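Local coordinates for protein cellulose 1,4-beta-cellobiosidase (Thermobifida fusca, PDB 4JJJ) that probably hydrolyses cellulose to cellobiose, as a cellobiohydrolase whose family 48 glycoside hydrolase catalytic domain is the part present here, at residues A[289-297]-A[351-362]; A[82-90]-A[160-171]. The protein carries 1 engineered substitution. All coordinates share one frame; numbering follows the deposited sequence. Where two conformers were deposited one is given.

Contact 1: residues A[289-297]-A[351-362]; sequences GKDSAHYLL and DWATSFDRQLEF. With ZN (zinc ion), chain T.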
loop_
_atom_site.group_PDB
_atom_site.type_symbol
_atom_site.label_atom_id
_atom_site.label_comp_id
_atom_site.label_asym_id
_atom_site.label_seq_id
_atom_site.Cartn_x
_atom_site.Cartn_y
_atom_site.Cartn_z
ATOM N N GLY A 289 11.632 1.245 -25.161
ATOM C CA GLY A 289 10.188 1.075 -25.374
ATOM C C GLY A 289 9.620 0.358 -24.154
ATOM O O GLY A 289 10.019 0.653 -23.006
ATOM N N LYS A 290 8.743 -0.623 -24.382
ATOM C CA LYS A 290 8.180 -1.326 -23.258
ATOM C C LYS A 290 8.868 -2.607 -22.873
ATOM O O LYS A 290 8.253 -3.400 -22.154
ATOM C CB LYS A 290 6.692 -1.632 -23.548
ATOM C CG LYS A 290 5.783 -0.483 -24.084
ATOM C CD LYS A 290 5.135 0.228 -22.983
ATOM C CE LYS A 290 4.476 1.610 -23.244
ATOM N NZ LYS A 290 3.129 1.411 -23.894
ATOM N N ASP A 291 10.116 -2.838 -23.248
ATOM C CA ASP A 291 10.733 -4.079 -22.856
ATOM C C ASP A 291 11.166 -4.102 -21.367
ATOM O O ASP A 291 11.512 -5.141 -20.834
ATOM C CB ASP A 291 11.879 -4.510 -23.767
ATOM C CG ASP A 291 13.060 -3.673 -23.688
ATOM O OD1 ASP A 291 13.212 -2.812 -22.814
ATOM O OD2 ASP A 291 13.949 -3.849 -24.645
ATOM N N SER A 292 11.055 -2.924 -20.731
ATOM C CA SER A 292 11.283 -2.736 -19.299
ATOM C C SER A 292 9.950 -2.884 -18.497
ATOM O O SER A 292 9.980 -2.685 -17.282
ATOM C CB SER A 292 11.882 -1.371 -18.994
ATOM O OG SER A 292 11.104 -0.327 -19.555
ATOM N N ALA A 293 8.843 -3.223 -19.165
ATOM C CA ALA A 293 7.600 -3.466 -18.447
ATOM C C ALA A 293 7.429 -4.896 -18.027
ATOM O O ALA A 293 7.457 -5.787 -18.862
ATOM C CB ALA A 293 6.434 -2.994 -19.279
ATOM N N HIS A 294 7.180 -5.115 -16.719
ATOM C CA HIS A 294 6.760 -6.411 -16.135
ATOM C C HIS A 294 5.234 -6.501 -16.066
ATOM O O HIS A 294 4.711 -7.584 -15.920
ATOM C CB HIS A 294 7.423 -6.676 -14.805
ATOM C CG HIS A 294 7.289 -5.575 -13.821
ATOM N ND1 HIS A 294 6.054 -5.180 -13.325
ATOM C CD2 HIS A 294 8.207 -4.753 -13.283
ATOM C CE1 HIS A 294 6.263 -4.186 -12.473
ATOM N NE2 HIS A 294 7.557 -3.909 -12.425
ATOM N N TYR A 295 4.555 -5.338 -16.220
ATOM C CA TYR A 295 3.089 -5.361 -16.317
ATOM C C TYR A 295 2.409 -5.840 -15.077
ATOM O O TYR A 295 1.200 -6.181 -15.134
ATOM C CB TYR A 295 2.640 -6.157 -17.546
ATOM C CG TYR A 295 3.002 -5.488 -18.851
ATOM C CD1 TYR A 295 2.384 -4.326 -19.275
ATOM C CD2 TYR A 295 3.970 -6.083 -19.647
ATOM C CE1 TYR A 295 2.713 -3.780 -20.520
ATOM C CE2 TYR A 295 4.338 -5.544 -20.839
ATOM C CZ TYR A 295 3.668 -4.454 -21.308
ATOM O OH TYR A 295 3.967 -3.826 -22.552
ATOM N N LEU A 296 3.063 -5.753 -13.931
ATOM C CA LEU A 296 2.443 -6.010 -12.644
ATOM C C LEU A 296 2.355 -4.750 -11.825
ATOM O O LEU A 296 3.040 -3.743 -12.157
ATOM C CB LEU A 296 3.264 -7.059 -11.881
ATOM C CG LEU A 296 3.334 -8.409 -12.537
ATOM C CD1 LEU A 296 4.258 -9.322 -11.738
ATOM C CD2 LEU A 296 1.999 -9.092 -12.733
ATOM N N LEU A 297 1.507 -4.720 -10.789
ATOM C CA LEU A 297 1.463 -3.584 -9.832
ATOM C C LEU A 297 2.598 -3.779 -8.825
ATOM O O LEU A 297 2.433 -4.557 -7.865
ATOM C CB LEU A 297 0.130 -3.418 -9.152
ATOM C CG LEU A 297 -0.946 -2.902 -10.095
ATOM C CD1 LEU A 297 -2.293 -3.096 -9.501
ATOM C CD2 LEU A 297 -0.773 -1.328 -10.148
ATOM N N ASP A 351 -1.752 -1.277 -22.399
ATOM C CA ASP A 351 -0.848 -1.620 -21.273
ATOM C C ASP A 351 -1.674 -2.296 -20.184
ATOM O O ASP A 351 -1.234 -3.299 -19.578
ATOM C CB ASP A 351 -0.051 -0.406 -20.801
ATOM C CG ASP A 351 1.042 -0.017 -21.704
ATOM O OD1 ASP A 351 1.418 -0.747 -22.648
ATOM O OD2 ASP A 351 1.547 1.096 -21.507
ATOM N N TRP A 352 -2.843 -1.728 -19.864
ATOM C CA TRP A 352 -3.731 -2.300 -18.813
ATOM C C TRP A 352 -4.317 -3.619 -19.265
ATOM O O TRP A 352 -4.512 -4.501 -18.444
ATOM C CB TRP A 352 -4.767 -1.299 -18.388
ATOM C CG TRP A 352 -4.190 -0.367 -17.342
ATOM C CD1 TRP A 352 -3.770 0.938 -17.517
ATOM C CD2 TRP A 352 -3.878 -0.701 -16.032
ATOM N NE1 TRP A 352 -3.281 1.437 -16.334
ATOM C CE2 TRP A 352 -3.377 0.437 -15.402
ATOM C CE3 TRP A 352 -4.045 -1.875 -15.270
ATOM C CZ2 TRP A 352 -3.024 0.431 -14.075
ATOM C CZ3 TRP A 352 -3.745 -1.853 -13.938
ATOM C CH2 TRP A 352 -3.221 -0.709 -13.337
ATOM N N ALA A 353 -4.575 -3.807 -20.598
ATOM C CA ALA A 353 -5.063 -5.125 -21.048
ATOM C C ALA A 353 -3.953 -6.194 -20.885
ATOM O O ALA A 353 -4.198 -7.329 -20.386
ATOM C CB ALA A 353 -5.530 -5.056 -22.455
ATOM N N THR A 354 -2.724 -5.789 -21.153
ATOM C CA THR A 354 -1.580 -6.710 -20.929
ATOM C C THR A 354 -1.434 -7.008 -19.435
ATOM O O THR A 354 -1.290 -8.151 -19.068
ATOM C CB THR A 354 -0.319 -6.102 -21.494
ATOM O OG1 THR A 354 -0.509 -5.839 -22.882
ATOM C CG2 THR A 354 0.828 -6.997 -21.307
ATOM N N SER A 355 -1.531 -5.981 -18.650
ATOM C CA SER A 355 -1.452 -6.146 -17.159
ATOM C C SER A 355 -2.573 -7.025 -16.570
ATOM O O SER A 355 -2.321 -7.821 -15.674
ATOM C CB SER A 355 -1.428 -4.783 -16.435
ATOM O OG SER A 355 -1.162 -4.916 -15.041
ATOM N N PHE A 356 -3.816 -6.842 -17.046
ATOM C CA PHE A 356 -4.939 -7.659 -16.605
ATOM C C PHE A 356 -4.579 -9.146 -16.738
ATOM O O PHE A 356 -4.712 -9.956 -15.801
ATOM C CB PHE A 356 -6.175 -7.258 -17.363
ATOM C CG PHE A 356 -7.420 -8.059 -17.075
ATOM C CD1 PHE A 356 -7.814 -8.335 -15.790
ATOM C CD2 PHE A 356 -8.261 -8.497 -18.086
ATOM C CE1 PHE A 356 -8.970 -9.039 -15.510
ATOM C CE2 PHE A 356 -9.425 -9.174 -17.844
ATOM C CZ PHE A 356 -9.792 -9.460 -16.545
ATOM N N ASP A 357 -4.185 -9.523 -17.944
ATOM C CA ASP A 357 -3.756 -10.889 -18.234
ATOM C C ASP A 357 -2.550 -11.315 -17.380
ATOM O O ASP A 357 -2.598 -12.389 -16.728
ATOM C CB ASP A 357 -3.401 -11.005 -19.716
ATOM C CG ASP A 357 -2.707 -12.301 -20.078
ATOM O OD1 ASP A 357 -3.324 -13.327 -19.769
ATOM O OD2 ASP A 357 -1.521 -12.233 -20.582
ATOM N N ARG A 358 -1.505 -10.491 -17.374
ATOM C CA ARG A 358 -0.290 -10.822 -16.681
ATOM C C ARG A 358 -0.522 -11.014 -15.134
ATOM O O ARG A 358 0.002 -11.941 -14.506
ATOM C CB ARG A 358 0.778 -9.772 -16.853
ATOM C CG ARG A 358 2.176 -10.222 -16.450
ATOM C CD ARG A 358 2.782 -11.245 -17.372
ATOM N NE ARG A 358 2.956 -10.856 -18.757
ATOM C CZ ARG A 358 4.055 -10.197 -19.181
ATOM N NH1 ARG A 358 4.998 -9.790 -18.378
ATOM N NH2 ARG A 358 4.209 -9.931 -20.453
ATOM N N GLN A 359 -1.378 -10.151 -14.576
ATOM C CA GLN A 359 -1.645 -10.247 -13.138
ATOM C C GLN A 359 -2.359 -11.561 -12.842
ATOM O O GLN A 359 -2.026 -12.228 -11.850
ATOM C CB GLN A 359 -2.505 -9.080 -12.684
ATOM C CG GLN A 359 -1.784 -7.728 -12.646
ATOM C CD GLN A 359 -2.623 -6.643 -12.000
ATOM O OE1 GLN A 359 -3.355 -6.843 -11.032
ATOM N NE2 GLN A 359 -2.607 -5.500 -12.661
ATOM N N LEU A 360 -3.334 -12.004 -13.654
ATOM C CA LEU A 360 -3.964 -13.257 -13.395
ATOM C C LEU A 360 -3.005 -14.418 -13.543
ATOM O O LEU A 360 -3.106 -15.375 -12.713
ATOM C CB LEU A 360 -5.177 -13.457 -14.323
ATOM C CG LEU A 360 -6.402 -12.594 -13.892
ATOM C CD1 LEU A 360 -7.336 -12.445 -15.119
ATOM C CD2 LEU A 360 -7.067 -13.258 -12.699
ATOM N N GLU A 361 -2.119 -14.411 -14.511
ATOM C CA GLU A 361 -1.104 -15.503 -14.624
ATOM C C GLU A 361 -0.173 -15.537 -13.405
ATOM O O GLU A 361 0.024 -16.595 -12.856
ATOM C CB GLU A 361 -0.257 -15.271 -15.841
ATOM C CG GLU A 361 -0.987 -15.522 -17.117
ATOM C CD GLU A 361 -0.058 -15.576 -18.331
ATOM O OE1 GLU A 361 1.141 -15.800 -18.208
ATOM O OE2 GLU A 361 -0.509 -15.313 -19.499
ATOM N N PHE A 362 0.252 -14.350 -12.960
ATOM C CA PHE A 362 1.106 -14.209 -11.765
ATOM C C PHE A 362 0.475 -14.772 -10.510
ATOM O O PHE A 362 1.066 -15.577 -9.815
ATOM C CB PHE A 362 1.372 -12.707 -11.566
ATOM C CG PHE A 362 2.228 -12.303 -10.437
ATOM C CD1 PHE A 362 3.568 -12.571 -10.403
ATOM C CD2 PHE A 362 1.730 -11.413 -9.472
ATOM C CE1 PHE A 362 4.384 -12.064 -9.406
ATOM C CE2 PHE A 362 2.575 -10.921 -8.485
ATOM C CZ PHE A 362 3.882 -11.224 -8.436
HETATM ZN ZN ZN T . -2.314 -14.989 -20.247
HETATM O O HOH W 1 7.576 -8.632 -18.896
HETATM O O HOH W 2 5.550 -10.181 -15.592
HETATM O O HOH W 3 1.567 -3.082 -23.875
HETATM O O HOH W 4 -2.046 -15.178 -22.275
#

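Contact 2: residues A[82-90]-A[160-171]; sequences TFIIPGTKD and FCGDGTDDAPAY. With CA (calcium ion), chain H.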
loop_
_atom_site.group_PDB
_atom_site.type_symbol
_atom_site.label_atom_id
_atom_site.label_comp_id
_atom_site.label_asym_id
_atom_site.label_seq_id
_atom_site.Cartn_x
_atom_site.Cartn_y
_atom_site.Cartn_z
ATOM N N THR A 82 -6.351 17.903 -3.145
ATOM C CA THR A 82 -5.842 19.017 -2.406
ATOM C C THR A 82 -4.655 18.719 -1.530
ATOM O O THR A 82 -3.731 19.522 -1.410
ATOM C CB THR A 82 -6.973 19.704 -1.571
ATOM O OG1 THR A 82 -8.052 20.051 -2.435
ATOM C CG2 THR A 82 -6.540 20.882 -0.835
ATOM N N PHE A 83 -4.670 17.505 -0.950
ATOM C CA PHE A 83 -3.779 17.228 0.166
ATOM C C PHE A 83 -2.738 16.133 -0.070
ATOM O O PHE A 83 -1.809 16.051 0.673
ATOM C CB PHE A 83 -4.513 16.982 1.478
ATOM C CG PHE A 83 -5.308 18.157 1.924
ATOM C CD1 PHE A 83 -4.652 19.346 2.228
ATOM C CD2 PHE A 83 -6.691 18.074 2.004
ATOM C CE1 PHE A 83 -5.395 20.471 2.655
ATOM C CE2 PHE A 83 -7.447 19.149 2.466
ATOM C CZ PHE A 83 -6.793 20.317 2.745
ATOM N N ILE A 84 -2.962 15.228 -1.003
ATOM C CA ILE A 84 -2.059 14.087 -1.140
ATOM C C ILE A 84 -1.570 13.786 -2.569
ATOM O O ILE A 84 -0.639 13.032 -2.686
ATOM C CB ILE A 84 -2.621 12.830 -0.468
ATOM C CG1 ILE A 84 -1.491 11.893 0.009
ATOM C CG2 ILE A 84 -3.645 12.126 -1.330
ATOM C CD1 ILE A 84 -1.972 10.757 0.917
ATOM N N ILE A 85 -2.187 14.370 -3.593
ATOM C CA ILE A 85 -1.625 14.328 -4.941
ATOM C C ILE A 85 -0.801 15.616 -5.012
ATOM O O ILE A 85 -1.370 16.670 -5.009
ATOM C CB ILE A 85 -2.694 14.298 -6.026
ATOM C CG1 ILE A 85 -3.520 12.998 -5.864
ATOM C CG2 ILE A 85 -2.000 14.376 -7.375
ATOM C CD1 ILE A 85 -4.574 12.771 -6.907
ATOM N N PRO A 86 0.526 15.539 -5.045
ATOM C CA PRO A 86 1.316 16.743 -4.992
ATOM C C PRO A 86 0.886 17.763 -6.016
ATOM O O PRO A 86 0.748 17.420 -7.220
ATOM C CB PRO A 86 2.754 16.191 -5.237
ATOM C CG PRO A 86 2.712 14.765 -4.646
ATOM C CD PRO A 86 1.349 14.309 -5.116
ATOM N N GLY A 87 0.737 19.026 -5.542
ATOM C CA GLY A 87 0.402 20.062 -6.503
ATOM C C GLY A 87 1.634 20.657 -7.127
ATOM O O GLY A 87 2.705 20.255 -6.829
ATOM N N THR A 88 1.470 21.703 -7.935
ATOM C CA THR A 88 2.633 22.296 -8.600
ATOM C C THR A 88 3.691 22.786 -7.579
ATOM O O THR A 88 4.900 22.487 -7.718
ATOM C CB THR A 88 2.179 23.464 -9.501
ATOM O OG1 THR A 88 1.208 22.974 -10.458
ATOM C CG2 THR A 88 3.413 24.130 -10.159
ATOM N N LYS A 89 3.227 23.442 -6.524
ATOM C CA LYS A 89 4.118 23.878 -5.442
ATOM C C LYS A 89 4.941 22.749 -4.890
ATOM O O LYS A 89 6.141 22.925 -4.568
ATOM C CB LYS A 89 3.328 24.568 -4.314
ATOM C CG LYS A 89 2.329 23.667 -3.548
ATOM C CD LYS A 89 1.421 24.585 -2.724
ATOM C CE LYS A 89 0.812 23.913 -1.530
ATOM N NZ LYS A 89 -0.426 23.193 -1.863
ATOM N N ASP A 90 4.300 21.583 -4.766
ATOM C CA ASP A 90 4.925 20.426 -4.158
ATOM C C ASP A 90 5.868 19.653 -5.106
ATOM O O ASP A 90 6.854 19.107 -4.663
ATOM C CB ASP A 90 3.847 19.445 -3.667
ATOM C CG ASP A 90 2.796 20.107 -2.740
ATOM O OD1 ASP A 90 3.253 20.519 -1.631
ATOM O OD2 ASP A 90 1.596 20.091 -3.088
ATOM N N PHE A 160 5.450 22.618 5.521
ATOM C CA PHE A 160 5.521 22.652 4.097
ATOM C C PHE A 160 6.936 23.047 3.746
ATOM O O PHE A 160 7.401 24.126 4.145
ATOM C CB PHE A 160 4.562 23.662 3.480
ATOM C CG PHE A 160 4.866 23.915 2.038
ATOM C CD1 PHE A 160 4.552 22.947 1.049
ATOM C CD2 PHE A 160 5.545 25.076 1.629
ATOM C CE1 PHE A 160 4.865 23.148 -0.262
ATOM C CE2 PHE A 160 5.854 25.249 0.286
ATOM C CZ PHE A 160 5.524 24.298 -0.653
ATOM N N CYS A 161 7.638 22.216 3.003
ATOM C CA CYS A 161 9.092 22.417 2.713
ATOM C C CYS A 161 9.940 22.915 3.893
ATOM O O CYS A 161 10.897 23.710 3.752
ATOM C CB CYS A 161 9.272 23.271 1.461
ATOM S SG CYS A 161 8.683 22.527 -0.098
ATOM N N GLY A 162 9.654 22.362 5.033
ATOM C CA GLY A 162 10.427 22.675 6.223
ATOM C C GLY A 162 9.896 23.805 7.047
ATOM O O GLY A 162 10.476 24.032 8.135
ATOM N N ASP A 163 8.789 24.450 6.631
ATOM C CA ASP A 163 8.308 25.686 7.386
ATOM C C ASP A 163 7.664 25.433 8.763
ATOM O O ASP A 163 7.376 26.385 9.538
ATOM C CB ASP A 163 7.518 26.612 6.440
ATOM C CG ASP A 163 6.079 26.165 6.184
ATOM O OD1 ASP A 163 5.444 26.742 5.239
ATOM O OD2 ASP A 163 5.622 25.172 6.818
ATOM N N GLY A 164 7.408 24.165 9.139
ATOM C CA GLY A 164 6.909 23.876 10.434
ATOM C C GLY A 164 5.481 24.229 10.684
ATOM O O GLY A 164 5.020 24.020 11.799
ATOM N N THR A 165 4.768 24.709 9.658
ATOM C CA THR A 165 3.366 25.122 9.801
ATOM C C THR A 165 2.409 23.967 9.821
ATOM O O THR A 165 2.763 22.843 9.394
ATOM C CB THR A 165 2.916 26.095 8.729
ATOM O OG1 THR A 165 2.973 25.468 7.421
ATOM C CG2 THR A 165 3.770 27.408 8.787
ATOM N N ASP A 166 1.184 24.174 10.339
ATOM C CA ASP A 166 0.236 23.068 10.368
ATOM C C ASP A 166 -1.010 23.335 9.543
ATOM O O ASP A 166 -2.016 22.657 9.693
ATOM C CB ASP A 166 -0.122 22.706 11.770
ATOM C CG ASP A 166 -1.122 23.617 12.327
ATOM O OD1 ASP A 166 -1.999 23.120 13.041
ATOM O OD2 ASP A 166 -1.024 24.803 12.017
ATOM N N ASP A 167 -0.875 24.186 8.551
ATOM C CA ASP A 167 -1.994 24.540 7.717
ATOM C C ASP A 167 -2.471 23.423 6.776
ATOM O O ASP A 167 -3.619 23.478 6.338
ATOM C CB ASP A 167 -1.678 25.818 6.939
ATOM C CG ASP A 167 -1.355 27.003 7.888
ATOM O OD1 ASP A 167 -2.234 27.514 8.529
ATOM O OD2 ASP A 167 -0.185 27.326 8.011
ATOM N N ALA A 168 -1.616 22.470 6.439
ATOM C CA ALA A 168 -2.019 21.341 5.596
ATOM C C ALA A 168 -1.221 20.138 6.182
ATOM O O ALA A 168 -0.150 20.328 6.796
ATOM C CB ALA A 168 -1.622 21.551 4.190
ATOM N N PRO A 169 -1.698 18.915 5.987
ATOM C CA PRO A 169 -0.869 17.799 6.276
ATOM C C PRO A 169 0.525 17.895 5.642
ATOM O O PRO A 169 0.614 18.316 4.451
ATOM C CB PRO A 169 -1.674 16.632 5.633
ATOM C CG PRO A 169 -3.133 17.074 5.646
ATOM C CD PRO A 169 -2.970 18.517 5.331
ATOM N N ALA A 170 1.591 17.481 6.332
ATOM C CA ALA A 170 2.926 17.519 5.744
ATOM C C ALA A 170 3.219 16.301 4.856
ATOM O O ALA A 170 2.903 15.174 5.285
ATOM C CB ALA A 170 3.972 17.627 6.796
ATOM N N TYR A 171 3.890 16.500 3.740
ATOM C CA TYR A 171 4.359 15.332 2.939
ATOM C C TYR A 171 5.609 14.839 3.540
ATOM O O TYR A 171 6.599 15.568 3.619
ATOM C CB TYR A 171 4.600 15.797 1.474
ATOM C CG TYR A 171 3.386 16.018 0.646
ATOM C CD1 TYR A 171 2.768 17.292 0.562
ATOM C CD2 TYR A 171 2.833 15.013 -0.148
ATOM C CE1 TYR A 171 1.639 17.488 -0.259
ATOM C CE2 TYR A 171 1.722 15.206 -0.945
ATOM C CZ TYR A 171 1.113 16.459 -1.016
ATOM O OH TYR A 171 0.002 16.656 -1.854
HETATM CA CA CA H . 11.146 26.206 3.699
HETATM O O HOH W 5 -0.710 19.222 -2.001
HETATM O O HOH W 6 -1.196 18.218 2.317
HETATM O O HOH W 7 8.823 26.314 3.018
HETATM O O HOH W 8 11.561 26.387 1.329
HETATM O O HOH W 9 11.373 26.246 5.784
HETATM O O HOH W 10 11.067 28.441 3.676
#

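Contact 1: residues A[289-297]-A[351-362]
Thr354 sets its methyl CG2 squarely over one face of the Tyr295 ring, 3.5 Å from the centroid, while CB of Ala293 lies against the opposite face, so the ring is clamped between helix and loop. The next residue, Leu296, repeats the pattern in reverse: its CD1 sits over the centre of the Phe362 ring, a second CH-pi contact, also 3.5 Å from CD1 to the centroid. Between them the carbonyl O of Tyr295 accepts a 2.7 Å bond from Ser355 OG, the donor standing 44° out of the carbonyl plane. Near the start of 289-297, Lys290 NZ forms a salt bridge with Asp351, 2.9 Å to OD2 on its syn lone pair.

Helix 348-365 is probably one of the helices of the (alpha/alpha)6 barrel that characterises the GH48 catalytic domain, and 289-297 is part of the long loop leading to strand 302-306.

Further out, Gln359 NE2 donates to Ser355 OG, in the plane of its own amide, and thus fixes the hydroxyl that grips Tyr295 O. Bends at chi2 and chi3 (70° and 60°) fold Arg358 back over the loop, where NH1 holds two waters, one bound to Ala293 O and the other to His294 O. Asp351 OD2 also pairs with Arg264. On the helix, Asp357 and Glu361 bind a zinc ion through OD1 and OE2.

Contact 2: residues A[82-90]-A[160-171]
Phe83 and Pro169 make the closest apolar contact, ring atom CD1 of Phe83 lying 3.6 Å from CD of Pro169, with Ala168 CB a little farther along the same ring. Pro86 CG comes within 3.9 Å of Tyr171 CE2. Polar groups meet aromatic rims: Asp90 OD1 lies in the plane of the Phe160 ring, 3.4 Å from CE1, and the carbonyl O of Ile84 is at the edge of Tyr171.

Water carries hydrogen bonds across. One molecule joins Tyr171 OH to Asp90 OD2, 2.7 Å from each of these two atoms; another donates to both Phe83 O and Pro169 O. Asp90 OD2 also takes Gly87 N on its anti lone pair, fixing the carboxylate within its own turn.

Metal and turn bonds shape the far loop. Cys161 O binds a calcium ion at 2.5 Å, with Asp194 a further ligand, and the Cys161-Cys192 disulfide ties down the same residue. Phe160 to Asp163 form a type I' turn, and Asp163 OD2 gathers Phe160 N, Thr165 N and Thr165 OG1, the Thr165 N bond closing an Asx turn.

The polar link between the two segments thus runs largely through water molecules held in the interface.

Contact 2 comes first along the chain and closes before contact 1 opens. Their centres lie about 33 Å apart and their nearest atoms about 14 Å, so they do not touch, although all four segments belong to the same GH48 catalytic domain. Contact 1 pairs helix 348-365 with the loop ahead of strand 302-306; contact 2 pairs the last turn of helix 71-83 and the chain after it with the calcium-binding loop that runs into strand 170-173, in a different four-stranded antiparallel sheet. The side chains of Leu297 in contact 1 and Ile84 in contact 2 lie about 11 Å and 10 Å from bound glucose, so both contacts border the region of the bound sugar.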